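Local coordinates for protein prephenate dehydratase:Amino acid-binding ACT (Brucella abortus, PDB 6VH5) that probably converts prephenate to phenylpyruvate in phenylalanine biosynthesis and binds phenylalanine in a pocket of its ACT domain, at residues A[26-31]-A[60-65]; A[46-51]-A[68-73]; A[219-224]-A[228-233]. One frame throughout, in Å; residues are numbered along the deposited sequence.

Contact 1. Residues A[26-31]-A[60-65]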
ATOM      1  N   ARG A  26      21.632 -15.661  -4.940  1.00 59.21           N
ATOM      2  CA  ARG A  26      21.205 -14.522  -4.138  1.00 56.54           C
ATOM      3  C   ARG A  26      19.707 -14.304  -4.312  1.00 58.43           C
ATOM      4  O   ARG A  26      19.163 -14.495  -5.405  1.00 61.36           O
ATOM      5  CB  ARG A  26      21.963 -13.252  -4.537  1.00 64.07           C
ATOM      6  CG  ARG A  26      23.479 -13.326  -4.326  1.00 68.57           C
ATOM      7  CD  ARG A  26      23.818 -13.246  -2.857  1.00 76.47           C
ATOM      8  NE  ARG A  26      24.482 -11.990  -2.531  1.00 84.70           N
ATOM      9  CZ  ARG A  26      24.419 -11.398  -1.346  1.00 86.30           C
ATOM     10  NH1 ARG A  26      23.717 -11.947  -0.367  1.00 84.05           N
ATOM     11  NH2 ARG A  26      25.053 -10.256  -1.143  1.00 94.36           N
ATOM     12  N   ILE A  27      19.043 -13.905  -3.233  1.00 53.13           N
ATOM     13  CA  ILE A  27      17.637 -13.538  -3.265  1.00 50.48           C
ATOM     14  C   ILE A  27      17.496 -12.138  -2.690  1.00 49.11           C
ATOM     15  O   ILE A  27      17.816 -11.904  -1.516  1.00 54.78           O
ATOM     16  CB  ILE A  27      16.753 -14.544  -2.509  1.00 58.38           C
ATOM     17  CG1 ILE A  27      15.330 -13.986  -2.372  1.00 59.66           C
ATOM     18  CG2 ILE A  27      17.378 -14.940  -1.183  1.00 58.35           C
ATOM     19  CD1 ILE A  27      14.278 -15.043  -2.090  1.00 64.56           C
ATOM     20  N   SER A  28      17.033 -11.202  -3.515  1.00 42.48           N
ATOM     21  CA  SER A  28      16.927  -9.820  -3.069  1.00 52.80           C
ATOM     22  C   SER A  28      15.700  -9.607  -2.189  1.00 61.38           C
ATOM     23  O   SER A  28      14.656 -10.242  -2.367  1.00 62.39           O
ATOM     24  CB  SER A  28      16.874  -8.880  -4.269  1.00 50.88           C
ATOM     25  OG  SER A  28      15.787  -9.197  -5.114  1.00 53.14           O
ATOM     26  N   PHE A  29      15.835  -8.690  -1.233  1.00 62.14           N
ATOM     27  CA  PHE A  29      14.702  -8.246  -0.434  1.00 56.16           C
ATOM     28  C   PHE A  29      14.888  -6.769  -0.115  1.00 57.47           C
ATOM     29  O   PHE A  29      16.011  -6.254  -0.103  1.00 64.41           O
ATOM     30  CB  PHE A  29      14.569  -9.059   0.861  1.00 50.73           C
ATOM     31  CG  PHE A  29      15.666  -8.784   1.869  1.00 64.15           C
ATOM     32  CD1 PHE A  29      15.480  -7.859   2.888  1.00 68.51           C
ATOM     33  CD2 PHE A  29      16.884  -9.446   1.792  1.00 67.56           C
ATOM     34  CE1 PHE A  29      16.492  -7.599   3.815  1.00 65.13           C
ATOM     35  CE2 PHE A  29      17.895  -9.194   2.715  1.00 69.86           C
ATOM     36  CZ  PHE A  29      17.698  -8.271   3.729  1.00 66.85           C
ATOM     37  N   GLN A  30      13.778  -6.098   0.187  1.00 46.33           N
ATOM     38  CA  GLN A  30      13.813  -4.699   0.584  1.00 49.92           C
ATOM     39  C   GLN A  30      13.981  -4.618   2.096  1.00 53.60           C
ATOM     40  O   GLN A  30      13.189  -5.203   2.844  1.00 48.83           O
ATOM     41  CB  GLN A  30      12.537  -3.974   0.147  1.00 36.01           C
ATOM     42  CG  GLN A  30      12.492  -2.470   0.448  1.00 41.16           C
ATOM     43  CD  GLN A  30      12.174  -2.150   1.922  1.00 49.49           C
ATOM     44  OE1 GLN A  30      11.362  -2.821   2.558  1.00 52.65           O
ATOM     45  NE2 GLN A  30      12.835  -1.126   2.462  1.00 58.81           N
ATOM     46  N   GLY A  31      15.010  -3.880   2.541  1.00 55.20           N
ATOM     47  CA  GLY A  31      15.269  -3.566   3.927  1.00 49.48           C
ATOM     48  C   GLY A  31      16.719  -3.820   4.310  1.00 66.80           C
ATOM     49  O   GLY A  31      17.598  -4.012   3.461  1.00 68.59           O
ATOM     50  N   PHE A  60      13.586  -5.365  -7.226  1.00 58.81           N
ATOM     51  CA  PHE A  60      13.212  -5.828  -8.561  1.00 70.50           C
ATOM     52  C   PHE A  60      14.410  -5.773  -9.495  1.00 72.50           C
ATOM     53  O   PHE A  60      14.721  -6.752 -10.185  1.00 75.07           O
ATOM     54  CB  PHE A  60      12.065  -4.982  -9.129  1.00 67.02           C
ATOM     55  CG  PHE A  60      10.694  -5.419  -8.681  1.00 66.86           C
ATOM     56  CD1 PHE A  60      10.334  -5.362  -7.340  1.00 58.69           C
ATOM     57  CD2 PHE A  60       9.752  -5.851  -9.607  1.00 67.07           C
ATOM     58  CE1 PHE A  60       9.060  -5.747  -6.922  1.00 60.08           C
ATOM     59  CE2 PHE A  60       8.483  -6.233  -9.202  1.00 62.39           C
ATOM     60  CZ  PHE A  60       8.133  -6.180  -7.858  1.00 59.85           C
ATOM     61  N   ASN A  61      15.106  -4.634  -9.505  1.00 73.07           N
ATOM     62  CA  ASN A  61      16.212  -4.425 -10.428  1.00 70.35           C
ATOM     63  C   ASN A  61      17.322  -5.446 -10.216  1.00 66.44           C
ATOM     64  O   ASN A  61      18.009  -5.822 -11.172  1.00 76.01           O
ATOM     65  CB  ASN A  61      16.736  -3.000 -10.273  1.00 73.94           C
ATOM     66  CG  ASN A  61      17.785  -2.657 -11.304  1.00 84.91           C
ATOM     67  OD1 ASN A  61      17.475  -2.518 -12.486  1.00 97.08           O
ATOM     68  ND2 ASN A  61      19.030  -2.502 -10.863  1.00 79.42           N
ATOM     69  N   ALA A  62      17.516  -5.892  -8.973  1.00 57.65           N
ATOM     70  CA  ALA A  62      18.508  -6.925  -8.680  1.00 57.71           C
ATOM     71  C   ALA A  62      18.250  -8.196  -9.479  1.00 58.67           C
ATOM     72  O   ALA A  62      19.197  -8.914  -9.831  1.00 55.91           O
ATOM     73  CB  ALA A  62      18.497  -7.241  -7.183  1.00 61.19           C
ATOM     74  N   VAL A  63      16.974  -8.504  -9.729  1.00 50.07           N
ATOM     75  CA  VAL A  63      16.588  -9.670 -10.507  1.00 51.77           C
ATOM     76  C   VAL A  63      16.720  -9.382 -11.994  1.00 58.55           C
ATOM     77  O   VAL A  63      17.130 -10.251 -12.776  1.00 59.83           O
ATOM     78  CB  VAL A  63      15.151 -10.073 -10.125  1.00 57.64           C
ATOM     79  CG1 VAL A  63      14.601 -11.151 -11.065  1.00 56.62           C
ATOM     80  CG2 VAL A  63      15.107 -10.537  -8.676  1.00 56.58           C
ATOM     81  N   GLU A  64      16.399  -8.147 -12.395  1.00 59.40           N
ATOM     82  CA  GLU A  64      16.475  -7.764 -13.797  1.00 64.67           C
ATOM     83  C   GLU A  64      17.911  -7.793 -14.305  1.00 66.97           C
ATOM     84  O   GLU A  64      18.164  -8.239 -15.429  1.00 70.97           O
ATOM     85  CB  GLU A  64      15.871  -6.372 -13.985  1.00 67.17           C
ATOM     86  CG  GLU A  64      15.900  -5.894 -15.426  1.00 81.41           C
ATOM     87  CD  GLU A  64      14.971  -6.692 -16.311  1.00 93.97           C
ATOM     88  OE1 GLU A  64      13.851  -7.015 -15.850  1.00 96.05           O
ATOM     89  OE2 GLU A  64      15.361  -7.001 -17.458  1.00 98.05           O
ATOM     90  N   THR A  65      18.860  -7.335 -13.486  1.00 63.90           N
ATOM     91  CA  THR A  65      20.267  -7.287 -13.859  1.00 70.99           C
ATOM     92  C   THR A  65      20.998  -8.596 -13.607  1.00 66.82           C
ATOM     93  O   THR A  65      22.159  -8.718 -13.997  1.00 67.29           O
ATOM     94  CB  THR A  65      20.993  -6.165 -13.098  1.00 75.19           C
ATOM     95  OG1 THR A  65      20.965  -6.438 -11.689  1.00 70.50           O
ATOM     96  CG2 THR A  65      20.358  -4.807 -13.374  1.00 77.21           C
TER
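S28, in the middle of strand 26-30, meets A62 of helix 56-64 where a beta-alpha-beta crossover passes over the strand. The helix connects strands 49-53 and 70-77, which flank strand 26-30 in a parallel part of the sheet, and so it covers the strand lying between the two it joins. The contact is small and buried, and no hydrogen bond spans it. Its tightest approach is between two beta carbons, S28 CB and A62 CB, 3.7 Å apart; both side chains start out toward the opposite segment, and with residues this small strand and helix come close, the CA atoms of S28 and A62 being 6.5 Å apart.

The serine hydroxyl sits between the backbone N and the carbonyl carbon (chi1 58°), which turns OG to the helix side. There it hydrogen-bonds to A59 O, one turn before V63; L70 O, on the neighbouring strand, is a weaker alternative for the same proton. I27 and F29, pointing the other way, pack against helix 36-44 on the opposite face of the sheet.

V63 comes at the hydroxyl with one branch. Its CG1 is anti to the backbone N (chi1 171°), and CG2, placed beside that N, is the methyl that lies 3.9 Å from S28 OG.

Contact 2. Residues A[46-51]-A[68-73]; sequences PDMEPL and ADLAMI
M48 and L70 make the main apolar contact here, supplemented by a separate one between L51 and A68. M48 SD lies 3.9 Å from L70 CD1, and the two side chains cross at about a right angle. The methionine runs out extended through chi2 (-177°) and then bends at chi3 (89°), which carries CE toward D69; that methyl is 4.1 Å from D69 CB as well as touching L70 CD1. The second apolar pair is looser, L51 CD2 standing 4.3 Å from A68 CB.

Polar groups take no direct part, and no hydrogen bond joins the segments. D69 meets M48 chiefly through its beta carbon, and its carboxylate is held by the chain before strand 26-30: OD1 accepts from T24 N and OD2 from N25 N.

The absence of backbone pairing follows from the sheet order, in which strand 26-30 separates strands 49-53 and 70-77. Side chains therefore meet past it on both faces: M48 also packs on I27, on the side of helix 36-44, whereas L51 touches R26 and A68 rests on A62 of helix 56-64, which covers the other face.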
ATOM      1  N   PRO A  46      16.444 -21.601   2.566  1.00 78.30           N
ATOM      2  CA  PRO A  46      17.512 -21.593   3.578  1.00 78.72           C
ATOM      3  C   PRO A  46      18.914 -21.607   2.995  1.00 75.88           C
ATOM      4  O   PRO A  46      19.843 -21.101   3.635  1.00 71.79           O
ATOM      5  CB  PRO A  46      17.234 -22.870   4.388  1.00 82.19           C
ATOM      6  CG  PRO A  46      15.825 -23.241   4.065  1.00 80.24           C
ATOM      7  CD  PRO A  46      15.615 -22.812   2.656  1.00 78.03           C
ATOM      8  N   ASP A  47      19.102 -22.168   1.803  1.00 74.14           N
ATOM      9  CA  ASP A  47      20.426 -22.279   1.211  1.00 76.36           C
ATOM     10  C   ASP A  47      20.775 -21.114   0.294  1.00 74.10           C
ATOM     11  O   ASP A  47      21.796 -21.179  -0.394  1.00 67.80           O
ATOM     12  CB  ASP A  47      20.564 -23.600   0.450  1.00 79.46           C
ATOM     13  CG  ASP A  47      20.427 -24.810   1.353  1.00 83.18           C
ATOM     14  OD1 ASP A  47      20.859 -24.733   2.526  1.00 84.10           O
ATOM     15  OD2 ASP A  47      19.911 -25.844   0.882  1.00 85.38           O
ATOM     16  N   MET A  48      19.968 -20.061   0.267  1.00 70.62           N
ATOM     17  CA  MET A  48      20.282 -18.894  -0.543  1.00 70.18           C
ATOM     18  C   MET A  48      20.836 -17.776   0.336  1.00 70.76           C
ATOM     19  O   MET A  48      20.697 -17.783   1.560  1.00 70.87           O
ATOM     20  CB  MET A  48      19.050 -18.413  -1.306  1.00 64.08           C
ATOM     21  CG  MET A  48      18.662 -19.346  -2.439  1.00 65.71           C
ATOM     22  SD  MET A  48      17.264 -18.754  -3.404  1.00 60.40           S
ATOM     23  CE  MET A  48      18.090 -17.770  -4.653  1.00 63.35           C
ATOM     24  N   GLU A  49      21.490 -16.818  -0.307  1.00 67.42           N
ATOM     25  CA  GLU A  49      22.104 -15.710   0.413  1.00 70.08           C
ATOM     26  C   GLU A  49      21.263 -14.456   0.207  1.00 67.77           C
ATOM     27  O   GLU A  49      21.190 -13.941  -0.921  1.00 65.53           O
ATOM     28  CB  GLU A  49      23.545 -15.485  -0.058  1.00 63.33           C
ATOM     29  CG  GLU A  49      24.413 -14.735   0.932  1.00 72.94           C
ATOM     30  CD  GLU A  49      25.796 -14.379   0.383  1.00 91.63           C
ATOM     31  OE1 GLU A  49      26.446 -13.483   0.967  1.00 99.61           O
ATOM     32  OE2 GLU A  49      26.237 -14.983  -0.624  1.00 95.31           O
ATOM     33  N   PRO A  50      20.575 -13.962   1.232  1.00 65.15           N
ATOM     34  CA  PRO A  50      19.745 -12.764   1.050  1.00 63.38           C
ATOM     35  C   PRO A  50      20.582 -11.557   0.636  1.00 61.87           C
ATOM     36  O   PRO A  50      21.696 -11.346   1.127  1.00 59.68           O
ATOM     37  CB  PRO A  50      19.108 -12.561   2.432  1.00 56.20           C
ATOM     38  CG  PRO A  50      19.142 -13.924   3.068  1.00 56.19           C
ATOM     39  CD  PRO A  50      20.415 -14.561   2.566  1.00 61.62           C
ATOM     40  N   LEU A  51      20.020 -10.750  -0.260  1.00 58.03           N
ATOM     41  CA  LEU A  51      20.696  -9.572  -0.804  1.00 57.94           C
ATOM     42  C   LEU A  51      19.899  -8.321  -0.462  1.00 56.30           C
ATOM     43  O   LEU A  51      18.904  -8.010  -1.140  1.00 60.29           O
ATOM     44  CB  LEU A  51      20.886  -9.703  -2.320  1.00 50.80           C
ATOM     45  CG  LEU A  51      21.458  -8.481  -3.052  1.00 56.03           C
ATOM     46  CD1 LEU A  51      22.733  -7.997  -2.378  1.00 54.37           C
ATOM     47  CD2 LEU A  51      21.732  -8.804  -4.536  1.00 52.89           C
ATOM     48  N   ALA A  68      20.482 -10.987  -8.531  1.00 64.23           N
ATOM     49  CA  ALA A  68      19.794 -11.965  -7.709  1.00 64.86           C
ATOM     50  C   ALA A  68      18.966 -12.883  -8.590  1.00 65.64           C
ATOM     51  O   ALA A  68      18.378 -12.442  -9.580  1.00 66.54           O
ATOM     52  CB  ALA A  68      18.912 -11.277  -6.659  1.00 54.41           C
ATOM     53  N   ASP A  69      18.905 -14.158  -8.200  1.00 64.28           N
ATOM     54  CA  ASP A  69      18.078 -15.117  -8.920  1.00 61.77           C
ATOM     55  C   ASP A  69      16.595 -14.910  -8.639  1.00 58.42           C
ATOM     56  O   ASP A  69      15.769 -15.104  -9.538  1.00 66.57           O
ATOM     57  CB  ASP A  69      18.484 -16.537  -8.533  1.00 63.16           C
ATOM     58  CG  ASP A  69      19.947 -16.817  -8.794  1.00 70.98           C
ATOM     59  OD1 ASP A  69      20.568 -16.069  -9.580  1.00 74.91           O
ATOM     60  OD2 ASP A  69      20.475 -17.777  -8.196  1.00 76.79           O
ATOM     61  N   LEU A  70      16.244 -14.483  -7.424  1.00 48.97           N
ATOM     62  CA  LEU A  70      14.856 -14.330  -7.009  1.00 62.85           C
ATOM     63  C   LEU A  70      14.723 -13.079  -6.153  1.00 66.70           C
ATOM     64  O   LEU A  70      15.703 -12.578  -5.589  1.00 67.63           O
ATOM     65  CB  LEU A  70      14.355 -15.535  -6.192  1.00 55.72           C
ATOM     66  CG  LEU A  70      14.434 -16.960  -6.732  1.00 56.63           C
ATOM     67  CD1 LEU A  70      14.102 -17.960  -5.615  1.00 49.72           C
ATOM     68  CD2 LEU A  70      13.496 -17.129  -7.916  1.00 56.61           C
ATOM     69  N   ALA A  71      13.482 -12.616  -6.000  1.00 59.81           N
ATOM     70  CA  ALA A  71      13.183 -11.496  -5.121  1.00 57.36           C
ATOM     71  C   ALA A  71      12.017 -11.858  -4.214  1.00 58.34           C
ATOM     72  O   ALA A  71      11.032 -12.461  -4.664  1.00 55.52           O
ATOM     73  CB  ALA A  71      12.850 -10.224  -5.916  1.00 42.27           C
ATOM     74  N   MET A  72      12.129 -11.471  -2.937  1.00 57.26           N
ATOM     75  CA  MET A  72      11.113 -11.749  -1.925  1.00 55.81           C
ATOM     76  C   MET A  72      10.408 -10.439  -1.589  1.00 58.19           C
ATOM     77  O   MET A  72      10.969  -9.589  -0.889  1.00 62.61           O
ATOM     78  CB  MET A  72      11.745 -12.384  -0.687  1.00 49.52           C
ATOM     79  CG  MET A  72      10.759 -12.731   0.421  1.00 53.80           C
ATOM     80  SD  MET A  72       9.742 -14.213   0.161  1.00 52.37           S
ATOM     81  CE  MET A  72      10.944 -15.514   0.419  1.00 54.42           C
ATOM     82  N   ILE A  73       9.170 -10.295  -2.055  1.00 53.37           N
ATOM     83  CA  ILE A  73       8.448  -9.029  -2.032  1.00 55.97           C
ATOM     84  C   ILE A  73       7.173  -9.187  -1.215  1.00 60.93           C
ATOM     85  O   ILE A  73       6.365 -10.072  -1.498  1.00 53.89           O
ATOM     86  CB  ILE A  73       8.101  -8.534  -3.445  1.00 58.17           C
ATOM     87  CG1 ILE A  73       9.369  -8.422  -4.305  1.00 61.84           C
ATOM     88  CG2 ILE A  73       7.306  -7.231  -3.356  1.00 49.73           C
ATOM     89  CD1 ILE A  73      10.431  -7.520  -3.726  1.00 55.58           C
TER

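Contact 3. Residues A[219-224]-A[228-233]; sequences FVFRVR and AALYKA. With PHE (phenylalanine), chain J; EDO (1,2-ethanediol), chain F.
The F221 ring receives L230 at its edge: CD1 of the leucine lies near the ring plane, 4.2 Å from F221 CZ, with the two side chains about perpendicular. A233 CB approaches obliquely, 3.9 Å from CE1. The ring of F261, on the neighbouring strand, meets that of F221 with planes nearly parallel. The other flat group is the bound phenylalanine, whose ring is met obliquely at CD2 and CE2 by L230 CD2, 3.9 Å from each. The two methyls of L230 thus divide their work, CD1 to the core and CD2 to the ligand.

V223 is split in the same way. Its CG1, anti to the carbonyl carbon (chi1 -65°), packs against A233 CB and A229 O, while CG2 lies 4.0 Å from the ligand CB. A229 fits closely where the strand ends, its CB 3.1 Å from R224 O.

The ligand carboxylate meets the start of the helix, where L230 N donates to its atom O over 2.9 Å, almost straight at 175°. The helix end would probably favour this negative charge. An ethanediol, likely from the crystallisation liquor, accepts from A228 N through O2 and from Y231 N through O1. N225, together with N243 and M244 of the second subunit, also hydrogen-bonds the phenylalanine, and Y231 stacks on Y231 of the second subunit.

Strand 219-224 and helix 229-233 run at 137°, their axes 8.4 Å apart. This first strand-turn-helix unit of the beta-alpha-beta-beta-alpha-beta ACT fold, with its amino acid held at the subunit interface, is typical of regulatory ACT domains.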
ATOM      1  N   PHE A 219      -3.197 -13.377 -12.428  1.00 51.68           N
ATOM      2  CA  PHE A 219      -3.300 -12.760 -13.738  1.00 54.08           C
ATOM      3  C   PHE A 219      -3.917 -11.376 -13.610  1.00 52.93           C
ATOM      4  O   PHE A 219      -4.546 -11.041 -12.605  1.00 53.16           O
ATOM      5  CB  PHE A 219      -4.130 -13.626 -14.700  1.00 53.43           C
ATOM      6  CG  PHE A 219      -5.544 -13.890 -14.229  1.00 47.99           C
ATOM      7  CD1 PHE A 219      -6.591 -13.080 -14.635  1.00 44.62           C
ATOM      8  CD2 PHE A 219      -5.821 -14.958 -13.391  1.00 54.55           C
ATOM      9  CE1 PHE A 219      -7.895 -13.335 -14.213  1.00 50.10           C
ATOM     10  CE2 PHE A 219      -7.108 -15.210 -12.958  1.00 53.12           C
ATOM     11  CZ  PHE A 219      -8.152 -14.396 -13.372  1.00 53.82           C
ATOM     12  N   VAL A 220      -3.733 -10.580 -14.661  1.00 52.92           N
ATOM     13  CA  VAL A 220      -4.388  -9.287 -14.805  1.00 50.12           C
ATOM     14  C   VAL A 220      -5.242  -9.336 -16.065  1.00 52.73           C
ATOM     15  O   VAL A 220      -4.968 -10.094 -16.997  1.00 59.84           O
ATOM     16  CB  VAL A 220      -3.391  -8.109 -14.865  1.00 53.00           C
ATOM     17  CG1 VAL A 220      -2.716  -7.924 -13.524  1.00 38.49           C
ATOM     18  CG2 VAL A 220      -2.342  -8.326 -15.972  1.00 42.29           C
ATOM     19  N   PHE A 221      -6.274  -8.495 -16.091  1.00 46.92           N
ATOM     20  CA  PHE A 221      -7.139  -8.357 -17.259  1.00 47.14           C
ATOM     21  C   PHE A 221      -7.810  -6.992 -17.194  1.00 47.03           C
ATOM     22  O   PHE A 221      -7.930  -6.391 -16.122  1.00 44.24           O
ATOM     23  CB  PHE A 221      -8.194  -9.475 -17.336  1.00 54.43           C
ATOM     24  CG  PHE A 221      -9.149  -9.514 -16.147  1.00 51.72           C
ATOM     25  CD1 PHE A 221     -10.326  -8.784 -16.159  1.00 49.54           C
ATOM     26  CD2 PHE A 221      -8.853 -10.273 -15.025  1.00 49.21           C
ATOM     27  CE1 PHE A 221     -11.190  -8.810 -15.075  1.00 46.18           C
ATOM     28  CE2 PHE A 221      -9.718 -10.314 -13.930  1.00 49.65           C
ATOM     29  CZ  PHE A 221     -10.876  -9.578 -13.949  1.00 48.07           C
ATOM     30  N   ARG A 222      -8.249  -6.512 -18.355  1.00 43.18           N
ATOM     31  CA  ARG A 222      -8.923  -5.224 -18.471  1.00 55.43           C
ATOM     32  C   ARG A 222     -10.367  -5.375 -18.951  1.00 57.71           C
ATOM     33  O   ARG A 222     -10.658  -6.183 -19.840  1.00 61.75           O
ATOM     34  CB  ARG A 222      -8.159  -4.307 -19.425  1.00 67.76           C
ATOM     35  CG  ARG A 222      -6.803  -3.925 -18.879  1.00 82.68           C
ATOM     36  CD  ARG A 222      -5.936  -3.297 -19.911  1.00 90.55           C
ATOM     37  NE  ARG A 222      -4.612  -3.050 -19.358  1.00 92.73           N
ATOM     38  CZ  ARG A 222      -3.838  -2.041 -19.731  1.00 87.68           C
ATOM     39  NH1 ARG A 222      -4.273  -1.194 -20.653  1.00 80.94           N
ATOM     40  NH2 ARG A 222      -2.643  -1.877 -19.172  1.00 91.45           N
ATOM     41  N   VAL A 223     -11.261  -4.556 -18.385  1.00 49.35           N
ATOM     42  CA  VAL A 223     -12.626  -4.411 -18.872  1.00 52.61           C
ATOM     43  C   VAL A 223     -12.949  -2.932 -19.023  1.00 50.56           C
ATOM     44  O   VAL A 223     -12.248  -2.054 -18.515  1.00 59.22           O
ATOM     45  CB  VAL A 223     -13.681  -5.076 -17.955  1.00 58.81           C
ATOM     46  CG1 VAL A 223     -13.492  -6.577 -17.919  1.00 68.35           C
ATOM     47  CG2 VAL A 223     -13.649  -4.475 -16.548  1.00 54.64           C
ATOM     48  N   ARG A 224     -14.017  -2.670 -19.766  1.00 46.19           N
ATOM     49  CA  ARG A 224     -14.608  -1.345 -19.827  1.00 53.43           C
ATOM     50  C   ARG A 224     -15.254  -1.003 -18.483  1.00 64.84           C
ATOM     51  O   ARG A 224     -15.688  -1.881 -17.730  1.00 64.65           O
ATOM     52  CB  ARG A 224     -15.638  -1.308 -20.951  1.00 56.75           C
ATOM     53  CG  ARG A 224     -15.015  -1.288 -22.347  1.00 63.86           C
ATOM     54  CD  ARG A 224     -16.051  -1.322 -23.470  1.00 71.36           C
ATOM     55  NE  ARG A 224     -16.944  -0.167 -23.562  1.00 84.85           N
ATOM     56  CZ  ARG A 224     -18.264  -0.237 -23.395  1.00 87.64           C
ATOM     57  NH1 ARG A 224     -18.839  -1.403 -23.114  1.00 80.85           N
ATOM     58  NH2 ARG A 224     -19.011   0.855 -23.509  1.00 92.70           N
ATOM     59  N   ALA A 228     -21.923  -4.103 -15.037  1.00 41.93           N
ATOM     60  CA  ALA A 228     -21.880  -5.547 -15.276  1.00 45.59           C
ATOM     61  C   ALA A 228     -20.600  -6.018 -15.977  1.00 54.92           C
ATOM     62  O   ALA A 228     -20.507  -7.209 -16.315  1.00 57.77           O
ATOM     63  CB  ALA A 228     -23.104  -6.051 -16.066  1.00 42.11           C
ATOM     64  N   ALA A 229     -19.623  -5.135 -16.230  1.00 52.07           N
ATOM     65  CA  ALA A 229     -18.432  -5.553 -16.970  1.00 49.07           C
ATOM     66  C   ALA A 229     -17.565  -6.519 -16.161  1.00 48.17           C
ATOM     67  O   ALA A 229     -17.067  -7.510 -16.705  1.00 53.89           O
ATOM     68  CB  ALA A 229     -17.624  -4.332 -17.404  1.00 46.12           C
ATOM     69  N   LEU A 230     -17.368  -6.259 -14.865  1.00 37.60           N
ATOM     70  CA  LEU A 230     -16.648  -7.223 -14.034  1.00 42.67           C
ATOM     71  C   LEU A 230     -17.458  -8.511 -13.868  1.00 52.28           C
ATOM     72  O   LEU A 230     -16.896  -9.616 -13.905  1.00 53.69           O
ATOM     73  CB  LEU A 230     -16.335  -6.611 -12.658  1.00 41.04           C
ATOM     74  CG  LEU A 230     -15.712  -7.548 -11.611  1.00 38.90           C
ATOM     75  CD1 LEU A 230     -14.379  -8.112 -12.156  1.00 36.97           C
ATOM     76  CD2 LEU A 230     -15.465  -6.821 -10.288  1.00 43.13           C
ATOM     77  N   TYR A 231     -18.782  -8.373 -13.684  1.00 44.53           N
ATOM     78  CA  TYR A 231     -19.686  -9.520 -13.561  1.00 53.73           C
ATOM     79  C   TYR A 231     -19.512 -10.517 -14.703  1.00 51.00           C
ATOM     80  O   TYR A 231     -19.434 -11.729 -14.473  1.00 47.47           O
ATOM     81  CB  TYR A 231     -21.133  -9.026 -13.511  1.00 56.32           C
ATOM     82  CG  TYR A 231     -22.157 -10.076 -13.157  1.00 55.62           C
ATOM     83  CD1 TYR A 231     -22.284 -10.542 -11.853  1.00 54.44           C
ATOM     84  CD2 TYR A 231     -23.033 -10.566 -14.112  1.00 56.16           C
ATOM     85  CE1 TYR A 231     -23.247 -11.493 -11.517  1.00 54.63           C
ATOM     86  CE2 TYR A 231     -24.002 -11.515 -13.788  1.00 57.15           C
ATOM     87  CZ  TYR A 231     -24.100 -11.972 -12.490  1.00 59.34           C
ATOM     88  OH  TYR A 231     -25.050 -12.912 -12.171  1.00 63.98           O
ATOM     89  N   LYS A 232     -19.474 -10.022 -15.945  1.00 46.02           N
ATOM     90  CA  LYS A 232     -19.231 -10.898 -17.090  1.00 45.54           C
ATOM     91  C   LYS A 232     -17.901 -11.634 -16.965  1.00 57.46           C
ATOM     92  O   LYS A 232     -17.812 -12.827 -17.282  1.00 59.41           O
ATOM     93  CB  LYS A 232     -19.269 -10.091 -18.385  1.00 48.52           C
ATOM     94  CG  LYS A 232     -20.604  -9.395 -18.647  1.00 57.71           C
ATOM     95  CD  LYS A 232     -21.752 -10.392 -18.917  1.00 49.99           C
ATOM     96  CE  LYS A 232     -23.033  -9.664 -19.325  1.00 50.76           C
ATOM     97  NZ  LYS A 232     -24.292 -10.514 -19.181  1.00 41.38           N
ATOM     98  N   ALA A 233     -16.850 -10.933 -16.529  1.00 55.68           N
ATOM     99  CA  ALA A 233     -15.525 -11.546 -16.488  1.00 51.05           C
ATOM    100  C   ALA A 233     -15.437 -12.644 -15.433  1.00 51.09           C
ATOM    101  O   ALA A 233     -14.737 -13.644 -15.637  1.00 48.19           O
ATOM    102  CB  ALA A 233     -14.465 -10.466 -16.257  1.00 52.05           C
TER
HETATM  103  N   PHE J 301     -17.145  -0.549 -13.616  1.00 49.67           N
HETATM  104  CA  PHE J 301     -17.211  -1.925 -14.092  1.00 52.96           C
HETATM  105  C   PHE J 301     -18.414  -2.683 -13.529  1.00 59.08           C
HETATM  106  O   PHE J 301     -18.510  -3.901 -13.712  1.00 60.31           O
HETATM  107  CB  PHE J 301     -15.928  -2.679 -13.748  1.00 47.09           C
HETATM  108  CG  PHE J 301     -15.442  -2.453 -12.333  1.00 52.32           C
HETATM  109  CD1 PHE J 301     -14.400  -1.572 -12.078  1.00 51.05           C
HETATM  110  CD2 PHE J 301     -16.003  -3.135 -11.271  1.00 42.92           C
HETATM  111  CE1 PHE J 301     -13.945  -1.359 -10.777  1.00 51.72           C
HETATM  112  CE2 PHE J 301     -15.557  -2.931  -9.976  1.00 53.38           C
HETATM  113  CZ  PHE J 301     -14.519  -2.041  -9.729  1.00 52.69           C
HETATM  114  OXT PHE J 301     -19.298  -2.105 -12.888  1.00 53.63           O
HETATM  115  C1  EDO F 302     -20.392  -5.837 -11.203  1.00 75.69           C
HETATM  116  O1  EDO F 302     -20.011  -5.814 -12.589  1.00 71.26           O
HETATM  117  C2  EDO F 302     -21.400  -4.739 -10.848  1.00 72.91           C
HETATM  118  O2  EDO F 302     -21.834  -3.984 -11.990  1.00 72.93           O

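In the fold
Contacts 1 and 2 belong to one sheet and interlock along the chain, their centres 8 Å apart. They share the crossover: A62 O of contact 1 is 2.8 Å from A68 N of contact 2, and I27 O lies equally far from L51 N, both probable hydrogen bonds. Neither reaches the annotated sites, although strand 193-200, which carries T194, predicted to be essential for activity, borders strand 70-77 in the same sheet. Contact 3 lies in the ACT domain, its centre 32 Å from contact 1 and 34 Å from contact 2, with nearest atoms about 12 and 14 Å away. It alone lines a phenylalanine pocket, and its L230 side chain is about 8 Å from another bound phenylalanine.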